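Local coordinates for metallo-beta-lactamase (Serratia marcescens, PDB 3VPE), which hydrolyses the beta-lactam ring of antibiotics as a zinc-dependent metallo-beta-lactamase of subclass B3, at the zinc ion site. Sequence-based numbering; all coordinates share one arbitrary frame.

The zinc ion site. Residues 26, 72, 74, 76-77, 111, 113, 117, 150, 174-175, 177, 215. With ZN (zinc ion), chain B; ZN (zinc ion), chain C.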
# COMPACT_ATOMS: atom_id res chain seq x y z
N ILE A 26 -2.09 9.36 2.93
CA ILE A 26 -1.88 7.90 2.84
C ILE A 26 -2.65 7.34 1.65
O ILE A 26 -3.84 7.61 1.46
CB ILE A 26 -2.37 7.15 4.09
CG1 ILE A 26 -1.62 7.61 5.36
CG2 ILE A 26 -2.22 5.62 3.91
CD1 ILE A 26 -0.16 7.20 5.39
N HIS A 72 1.12 -3.19 4.56
CA HIS A 72 1.71 -3.61 5.82
C HIS A 72 0.89 -3.12 6.99
O HIS A 72 0.08 -2.17 6.88
CB HIS A 72 3.20 -3.21 5.92
CG HIS A 72 3.44 -1.73 6.09
ND1 HIS A 72 3.65 -0.90 5.06
CD2 HIS A 72 3.55 -0.95 7.24
CE1 HIS A 72 3.87 0.35 5.52
NE2 HIS A 72 3.79 0.33 6.86
N HIS A 74 0.86 -1.32 9.79
CA HIS A 74 1.05 -0.14 10.65
C HIS A 74 -0.21 0.65 10.62
O HIS A 74 -0.91 0.64 9.60
CB HIS A 74 2.21 0.71 10.16
CG HIS A 74 3.55 0.13 10.49
ND1 HIS A 74 4.67 0.49 9.84
CD2 HIS A 74 3.93 -0.80 11.45
CE1 HIS A 74 5.71 -0.18 10.36
NE2 HIS A 74 5.26 -0.97 11.34
N ASP A 76 -1.02 3.65 10.13
CA ASP A 76 -1.24 4.68 9.09
C ASP A 76 -1.80 4.07 7.79
O ASP A 76 -2.46 4.79 7.02
CB ASP A 76 -0.02 5.61 8.86
CG ASP A 76 1.27 4.88 8.55
OD1 ASP A 76 1.51 3.77 9.11
OD2 ASP A 76 2.09 5.47 7.80
N HIS A 77 -1.55 2.78 7.56
CA HIS A 77 -2.07 2.06 6.35
C HIS A 77 -3.20 1.11 6.61
O HIS A 77 -4.05 0.89 5.74
CB HIS A 77 -0.92 1.31 5.64
CG HIS A 77 0.26 2.18 5.38
ND1 HIS A 77 0.35 3.00 4.28
CD2 HIS A 77 1.35 2.46 6.18
CE1 HIS A 77 1.50 3.70 4.36
NE2 HIS A 77 2.12 3.37 5.53
N ASP A 111 8.56 -5.88 15.36
CA ASP A 111 8.33 -4.82 14.38
C ASP A 111 9.17 -3.57 14.69
O ASP A 111 9.22 -3.13 15.85
CB ASP A 111 6.86 -4.45 14.34
CG ASP A 111 6.51 -3.63 13.13
OD1 ASP A 111 6.03 -4.23 12.15
OD2 ASP A 111 6.77 -2.41 13.15
N GLN A 113 8.58 -0.56 14.30
CA GLN A 113 7.75 0.52 14.86
C GLN A 113 6.80 -0.01 15.90
O GLN A 113 5.75 0.60 16.19
CB GLN A 113 7.04 1.32 13.76
CG GLN A 113 8.05 2.12 12.96
CD GLN A 113 7.45 3.14 12.02
OE1 GLN A 113 7.02 4.19 12.44
NE2 GLN A 113 7.43 2.82 10.72
N LEU A 117 4.50 3.45 16.99
CA LEU A 117 3.19 3.58 16.34
C LEU A 117 2.14 2.89 17.20
O LEU A 117 2.44 1.91 17.88
CB LEU A 117 3.22 2.99 14.91
CG LEU A 117 3.98 3.83 13.88
CD1 LEU A 117 3.85 3.25 12.48
CD2 LEU A 117 3.50 5.27 13.83
N HIS A 150 10.49 -3.17 6.32
CA HIS A 150 9.77 -2.17 7.13
C HIS A 150 8.81 -2.84 8.10
O HIS A 150 8.59 -2.32 9.22
CB HIS A 150 9.09 -1.21 6.12
CG HIS A 150 8.28 -0.11 6.72
ND1 HIS A 150 8.77 1.13 6.97
CD2 HIS A 150 6.94 -0.07 7.05
CE1 HIS A 150 7.78 1.91 7.45
NE2 HIS A 150 6.67 1.18 7.52
N ASP A 174 4.71 -1.10 -1.43
CA ASP A 174 4.82 -1.04 0.02
C ASP A 174 6.00 -0.16 0.39
O ASP A 174 6.92 0.09 -0.41
CB ASP A 174 5.02 -2.45 0.55
CG ASP A 174 4.87 -2.54 2.07
OD1 ASP A 174 4.22 -1.63 2.64
OD2 ASP A 174 5.37 -3.54 2.63
N SER A 175 6.01 0.28 1.65
CA SER A 175 7.13 1.10 2.14
C SER A 175 8.40 0.32 2.30
O SER A 175 8.38 -0.79 2.84
CB SER A 175 6.75 1.64 3.52
OG SER A 175 5.58 2.43 3.40
N THR A 177 11.17 1.76 3.76
CA THR A 177 11.93 2.67 4.64
C THR A 177 12.41 2.06 5.97
O THR A 177 11.61 1.45 6.72
CB THR A 177 11.07 3.88 4.97
OG1 THR A 177 9.78 3.42 5.43
CG2 THR A 177 10.90 4.74 3.71
N HIS A 215 3.01 5.80 0.96
CA HIS A 215 3.01 7.24 1.21
C HIS A 215 3.10 7.90 -0.15
O HIS A 215 4.15 7.80 -0.79
CB HIS A 215 4.19 7.61 2.11
CG HIS A 215 3.98 7.18 3.52
ND1 HIS A 215 3.39 7.99 4.45
CD2 HIS A 215 4.29 5.98 4.17
CE1 HIS A 215 3.27 7.31 5.62
NE2 HIS A 215 3.84 6.09 5.46
ZN ZN B . 4.81 1.60 8.11
ZN ZN C . 3.51 4.43 6.62
O HOH W 1 4.12 3.43 8.33
O HOH W 2 5.34 3.51 5.78
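The HXHXDH motif of the metallo-beta-lactamase superfamily, His72 to His77, follows strand 65-69 and supplies ligands to both zinc ions of this subclass B3 active site. His72 and His74, in loop, bind ZN (chain B); Asp76 and His77, in helix 75-78, bind ZN (chain C), 3.5 Å from ZN (chain B). His150 and His215, from separate loops, add a ligand each to the first and second ion.

At ZN (chain B), His74 binds through ND1, the ring nitrogen nearer the backbone, whereas His72 and His150 use NE2. The angles between these nitrogens, 99 to 101°, leave the wider side to water 1, giving a near-tetrahedral site. Each ring's other nitrogen limits its rotation, with the acceptor near the ring plane. His72 ND1 donates to the syn lone pair of Asp174 OD1 (2.6 Å). His74 NE2 does so to Asp111 OD2 (2.8 Å), and the backbone amide Gln113 N donates to that oxygen's anti lone pair, helping to hold the carboxylate. His150 ND1 donates to the carbonyl Thr177 O (2.9 Å).

His77 NE2, His215 NE2, Asp76 OD2 and waters 1 and 2 place ZN (chain C) between square pyramidal and trigonal bipyramidal. Asp76, its CG crowded between backbone N and carbonyl carbon (chi1 55°), splits its carboxylate: OD1 lies 2.7 Å from water 1, probably helping to orient it. Water 1, probably a hydroxide and the likely nucleophile, bridges ZN (chain B) at 2.0 Å and ZN (chain C) at 2.1 Å. Water 2 lies 2.6 Å from Ser175 OG.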